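Local coordinates for protein glycosyl hydrolase (Rhizobium leguminosarum bv. trifolii, PDB 5NDX) that is a bacterial orthologue of human alpha-L-iduronidase and, as a family 39 glycoside hydrolase, probably hydrolyses O-glycosidic bonds, at residues 292-297 against 389-394; 393-398 against 411-416. The protein carries 2 engineered substitutions. One frame throughout, in Å; residues are numbered along the deposited sequence.

Interaction 1 of 2, residues 292-297 against 389-394; sequences IEQHDR and DPDQDG. With SO4 (sulfate ion), chain E.
Two carboxylates grip the R297 guanidinium, one from its own helix and one from the short helix 390-393. E293, one turn earlier, is held side-on: R297 NE reaches E293 OE2 at 2.8 Å and R297 NH2 reaches E293 OE1 at 2.9 Å, both acceptors lying in the guanidinium plane. The bend at chi3 of R297 (43°) and the bend at chi2 of E293 (-86°) bring the carboxylate to the guanidinium edge, where OE1 uses its syn lone pair and OE2 is met from somewhat above the carboxylate plane. D391 is gripped end-on, R297 NH1 to D391 OD2 at 2.8 Å and R297 NH2 to D391 OD1 at 2.9 Å, but its carboxylate is turned 60° from the guanidinium, so both nitrogens meet it from above its plane. P390 CG lies over one guanidinium face, offset toward its rim, 3.6 Å from R297 NE. This salt-bridge network joins helix 282-300, between the seventh and eighth strands of the TIM barrel, to the turn leading into strand 395-401 of the beta domain. Toward Q294 the contact is looser and water-mediated: a water bridges D391 OD1, at 2.7 Å, to NE2 of Q294, which also hydrogen-bonds to T235. At the edge beyond NH1, the partly exposed R297 meets a sulfate, probably picked up from the crystallisation medium, with NH1 2.6 Å from its O4.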
loop_
_atom_site.group_PDB
_atom_site.type_symbol
_atom_site.label_atom_id
_atom_site.label_comp_id
_atom_site.label_asym_id
_atom_site.label_seq_id
_atom_site.Cartn_x
_atom_site.Cartn_y
_atom_site.Cartn_z
ATOM N N ILE A 292 3.661 11.712 0.273
ATOM C CA ILE A 292 2.345 11.865 0.854
ATOM C C ILE A 292 2.172 13.211 1.530
ATOM O O ILE A 292 1.175 13.927 1.275
ATOM C CB ILE A 292 2.027 10.691 1.801
ATOM C CG1 ILE A 292 1.753 9.439 0.931
ATOM C CG2 ILE A 292 0.880 11.054 2.749
ATOM C CD1 ILE A 292 1.857 8.101 1.652
ATOM N N GLU A 293 3.131 13.592 2.379
ATOM C CA GLU A 293 2.971 14.839 3.099
ATOM C C GLU A 293 2.942 16.059 2.154
ATOM O O GLU A 293 2.194 17.019 2.391
ATOM C CB GLU A 293 4.039 14.977 4.176
ATOM C CG GLU A 293 3.849 16.170 5.090
ATOM C CD GLU A 293 4.449 17.480 4.588
ATOM O OE1 GLU A 293 5.275 17.487 3.656
ATOM O OE2 GLU A 293 4.103 18.520 5.204
ATOM N N GLN A 294 3.752 16.026 1.105
ATOM C CA GLN A 294 3.737 17.070 0.099
ATOM C C GLN A 294 2.369 17.185 -0.609
ATOM O O GLN A 294 1.889 18.295 -0.872
ATOM C CB GLN A 294 4.828 16.839 -0.960
ATOM C CG GLN A 294 6.246 17.075 -0.474
ATOM C CD GLN A 294 7.299 16.468 -1.407
ATOM O OE1 GLN A 294 7.012 15.670 -2.276
ATOM N NE2 GLN A 294 8.518 16.792 -1.165
ATOM N N HIS A 295 1.771 16.060 -0.964
ATOM C CA HIS A 295 0.440 16.100 -1.548
ATOM C C HIS A 295 -0.589 16.680 -0.554
ATOM O O HIS A 295 -1.442 17.484 -0.935
ATOM C CB HIS A 295 0.000 14.707 -2.012
ATOM C CG HIS A 295 0.578 14.317 -3.320
ATOM N ND1 HIS A 295 1.888 13.911 -3.455
ATOM C CD2 HIS A 295 0.027 14.270 -4.563
ATOM C CE1 HIS A 295 2.129 13.654 -4.733
ATOM N NE2 HIS A 295 1.014 13.856 -5.423
ATOM N N ASP A 296 -0.503 16.281 0.707
ATOM C CA ASP A 296 -1.416 16.787 1.709
ATOM C C ASP A 296 -1.254 18.316 1.909
ATOM O O ASP A 296 -2.248 19.052 1.903
ATOM C CB ASP A 296 -1.247 16.053 3.042
ATOM C CG ASP A 296 -2.334 16.418 4.048
ATOM O OD1 ASP A 296 -3.542 16.126 3.846
ATOM O OD2 ASP A 296 -1.958 16.989 5.055
ATOM N N ARG A 297 -0.024 18.772 2.056
ATOM C CA ARG A 297 0.247 20.160 2.362
ATOM C C ARG A 297 0.089 21.104 1.129
ATOM O O ARG A 297 -0.380 22.212 1.273
ATOM C CB ARG A 297 1.628 20.280 2.964
ATOM C CG ARG A 297 2.108 21.719 3.210
ATOM C CD ARG A 297 3.395 21.761 4.008
ATOM N NE ARG A 297 4.347 20.739 3.521
ATOM C CZ ARG A 297 5.142 20.853 2.459
ATOM N NH1 ARG A 297 5.220 21.987 1.777
ATOM N NH2 ARG A 297 5.897 19.833 2.104
ATOM N N ASP A 389 9.928 23.530 7.998
ATOM C CA ASP A 389 10.070 23.897 6.596
ATOM C C ASP A 389 10.479 22.656 5.805
ATOM O O ASP A 389 11.646 22.513 5.415
ATOM C CB ASP A 389 11.128 24.998 6.466
ATOM C CG ASP A 389 11.158 25.624 5.070
ATOM O OD1 ASP A 389 10.435 25.198 4.157
ATOM O OD2 ASP A 389 11.945 26.535 4.886
ATOM N N PRO A 390 9.525 21.732 5.604
ATOM C CA PRO A 390 9.857 20.406 5.084
ATOM C C PRO A 390 10.478 20.419 3.712
ATOM O O PRO A 390 11.379 19.643 3.465
ATOM C CB PRO A 390 8.529 19.650 5.095
ATOM C CG PRO A 390 7.490 20.649 5.362
ATOM C CD PRO A 390 8.082 21.898 5.868
ATOM N N ASP A 391 10.047 21.333 2.851
ATOM C CA ASP A 391 10.632 21.404 1.501
ATOM C C ASP A 391 12.108 21.810 1.516
ATOM O O ASP A 391 12.825 21.403 0.642
ATOM C CB ASP A 391 9.803 22.283 0.556
ATOM C CG ASP A 391 8.367 21.766 0.377
ATOM O OD1 ASP A 391 8.098 20.540 0.417
ATOM O OD2 ASP A 391 7.487 22.598 0.175
ATOM N N GLN A 392 12.568 22.510 2.539
ATOM C CA GLN A 392 13.982 22.880 2.691
ATOM C C GLN A 392 14.769 21.909 3.539
ATOM O O GLN A 392 15.847 21.556 3.161
ATOM C CB GLN A 392 14.129 24.260 3.352
ATOM C CG GLN A 392 13.532 25.415 2.559
ATOM C CD GLN A 392 14.281 25.647 1.269
ATOM O OE1 GLN A 392 15.482 25.948 1.290
ATOM N NE2 GLN A 392 13.597 25.490 0.141
ATOM N N ASP A 393 14.311 21.520 4.720
ATOM C CA ASP A 393 15.187 20.677 5.557
ATOM C C ASP A 393 14.720 19.235 5.834
ATOM O O ASP A 393 15.353 18.521 6.569
ATOM C CB ASP A 393 15.516 21.390 6.858
ATOM C CG ASP A 393 14.294 21.704 7.664
ATOM O OD1 ASP A 393 13.363 20.858 7.666
ATOM O OD2 ASP A 393 14.243 22.806 8.274
ATOM N N GLY A 394 13.606 18.816 5.280
ATOM C CA GLY A 394 13.245 17.436 5.385
ATOM C C GLY A 394 12.453 16.957 6.584
ATOM O O GLY A 394 11.993 15.796 6.563
HETATM S S SO4 E . 3.518 25.307 2.266
HETATM O O1 SO4 E . 4.700 25.672 3.075
HETATM O O2 SO4 E . 2.363 25.077 3.170
HETATM O O3 SO4 E . 3.210 26.408 1.321
HETATM O O4 SO4 E . 3.822 24.103 1.466
HETATM O O HOH W 1 8.910 18.245 1.483
#

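Interaction 2 of 2, residues 393-398 against 411-416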
loop_
_atom_site.group_PDB
_atom_site.type_symbol
_atom_site.label_atom_id
_atom_site.label_comp_id
_atom_site.label_asym_id
_atom_site.label_seq_id
_atom_site.Cartn_x
_atom_site.Cartn_y
_atom_site.Cartn_z
ATOM N N ASP A 393 14.311 21.520 4.720
ATOM C CA ASP A 393 15.187 20.677 5.557
ATOM C C ASP A 393 14.720 19.235 5.834
ATOM O O ASP A 393 15.353 18.521 6.569
ATOM C CB ASP A 393 15.516 21.390 6.858
ATOM C CG ASP A 393 14.294 21.704 7.664
ATOM O OD1 ASP A 393 13.363 20.858 7.666
ATOM O OD2 ASP A 393 14.243 22.806 8.274
ATOM N N GLY A 394 13.606 18.816 5.280
ATOM C CA GLY A 394 13.245 17.436 5.385
ATOM C C GLY A 394 12.453 16.957 6.584
ATOM O O GLY A 394 11.993 15.796 6.563
ATOM N N LEU A 395 12.236 17.819 7.581
ATOM C CA LEU A 395 11.407 17.445 8.739
ATOM C C LEU A 395 9.951 17.861 8.509
ATOM O O LEU A 395 9.623 19.064 8.403
ATOM C CB LEU A 395 11.963 18.036 10.049
ATOM C CG LEU A 395 11.302 17.496 11.318
ATOM C CD1 LEU A 395 11.622 16.021 11.528
ATOM C CD2 LEU A 395 11.839 18.280 12.511
ATOM N N ALA A 396 9.079 16.848 8.423
ATOM C CA ALA A 396 7.667 17.033 8.109
ATOM C C ALA A 396 6.810 16.262 9.106
ATOM O O ALA A 396 7.274 15.339 9.819
ATOM C CB ALA A 396 7.379 16.575 6.669
ATOM N N ILE A 397 5.554 16.666 9.196
ATOM C CA ILE A 397 4.641 16.075 10.163
ATOM C C ILE A 397 3.221 15.848 9.611
ATOM O O ILE A 397 2.761 16.639 8.817
ATOM C CB ILE A 397 4.637 16.931 11.428
ATOM C CG1 ILE A 397 3.948 16.174 12.568
ATOM C CG2 ILE A 397 3.963 18.299 11.197
ATOM C CD1 ILE A 397 4.193 16.829 13.894
ATOM N N LEU A 398 2.567 14.737 9.983
ATOM C CA LEU A 398 1.118 14.510 9.727
ATOM C C LEU A 398 0.491 14.299 11.113
ATOM O O LEU A 398 0.587 13.210 11.686
ATOM C CB LEU A 398 0.869 13.301 8.823
ATOM C CG LEU A 398 1.490 13.382 7.408
ATOM C CD1 LEU A 398 1.532 12.012 6.776
ATOM C CD2 LEU A 398 0.699 14.357 6.528
ATOM N N LEU A 411 5.963 11.450 12.123
ATOM C CA LEU A 411 7.094 12.398 12.056
ATOM C C LEU A 411 8.091 11.851 10.998
ATOM O O LEU A 411 8.660 10.745 11.155
ATOM C CB LEU A 411 7.732 12.512 13.407
ATOM C CG LEU A 411 8.784 13.609 13.519
ATOM C CD1 LEU A 411 8.169 14.998 13.329
ATOM C CD2 LEU A 411 9.452 13.502 14.877
ATOM N N ILE A 412 8.295 12.627 9.936
ATOM C CA ILE A 412 8.978 12.196 8.734
ATOM C C ILE A 412 10.312 12.974 8.634
ATOM O O ILE A 412 10.285 14.202 8.711
ATOM C CB ILE A 412 8.111 12.557 7.535
ATOM C CG1 ILE A 412 6.726 11.916 7.638
ATOM C CG2 ILE A 412 8.788 12.187 6.223
ATOM C CD1 ILE A 412 5.685 12.627 6.796
ATOM N N HIS A 413 11.456 12.296 8.536
ATOM C CA HIS A 413 12.733 13.012 8.308
ATOM C C HIS A 413 13.309 12.411 7.049
ATOM O O HIS A 413 13.769 11.272 7.052
ATOM C CB HIS A 413 13.597 12.849 9.525
ATOM C CG HIS A 413 14.755 13.791 9.630
ATOM N ND1 HIS A 413 14.904 14.948 8.878
ATOM C CD2 HIS A 413 15.817 13.758 10.453
ATOM C CE1 HIS A 413 16.012 15.576 9.231
ATOM N NE2 HIS A 413 16.574 14.888 10.202
ATOM N N SER A 414 13.125 13.129 5.952
ATOM C CA SER A 414 13.400 12.612 4.642
ATOM C C SER A 414 13.749 13.774 3.714
ATOM O O SER A 414 13.040 14.801 3.683
ATOM C CB SER A 414 12.181 11.848 4.105
ATOM O OG SER A 414 12.282 11.507 2.730
ATOM N N VAL A 415 14.847 13.598 2.968
ATOM C CA VAL A 415 15.186 14.472 1.827
ATOM C C VAL A 415 15.328 13.612 0.551
ATOM O O VAL A 415 15.517 12.381 0.624
ATOM C CB VAL A 415 16.511 15.244 2.062
ATOM C CG1 VAL A 415 16.399 16.198 3.276
ATOM C CG2 VAL A 415 17.695 14.291 2.287
ATOM N N ASP A 416 15.275 14.273 -0.600
ATOM C CA ASP A 416 15.384 13.601 -1.879
ATOM C C ASP A 416 16.722 12.882 -2.021
ATOM O O ASP A 416 16.775 11.750 -2.513
ATOM C CB ASP A 416 15.199 14.628 -3.003
ATOM C CG ASP A 416 13.753 15.058 -3.156
ATOM O OD1 ASP A 416 12.854 14.536 -2.467
ATOM O OD2 ASP A 416 13.483 15.912 -3.986
#
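Strands 395-398 and 411-413 run antiparallel, their axes inclined at 157°, and A396 with I412 forms the hydrogen-bonded pair: A396 N to I412 O and I412 N to A396 O are both 2.9 Å and nearly straight. A396 CB meets I412 CB at 4.2 Å. On I412, CG1 stands anti to the carbonyl carbon (chi1 -58°), and this branch carries CD1 to L398 CD1, 4.2 Å away; A289 and E293 of helix 282-300 lie against this face. L395, H413, I397 and L411 occupy the other face. L395 and L411 both hold CG anti to the backbone N (chi1 of L411 -172°) and cross obliquely, CD1 of L395 touching CD1 of L411 at 4.0 Å, while strand 508-516 packs on L411 and H413. The H413 ring, also anti to its backbone N, presents its edge to G394 O in the ring plane; its ND1 is buried without a partner in the model. At the strand entry, S414 N bonds to G394 O at 3.0 Å, and V415 CG1 lies 4.0 Å from G394 CA. D393 OD1 accepts from L395 N at 3.2 Å through its anti lone pair, closing an Asx turn. Outside both segments, R2 takes D393 OD2 in a salt bridge. The whole is a beta hairpin in the antiparallel part of the beta domain's sheet.

Overall arrangement
Interactions 1 and 2 have centres about 6 Å apart and share D393 and G394, since helix 390-393 runs directly into strand 395-401. Along the chain, helix 282-300 comes first, then the short helix and strand 395-401, and finally strand 407-413. Their side chains meet directly: P390 CB lies 3.6 Å from A396 CB, and E293 CD lies 3.7 Å from A396 CB. One face of the hairpin therefore rests on the same barrel helix that carries the salt-bridge network. Together the two contacts form part of the seam between the TIM barrel and the beta domain, away from the residues that line the ligand pockets.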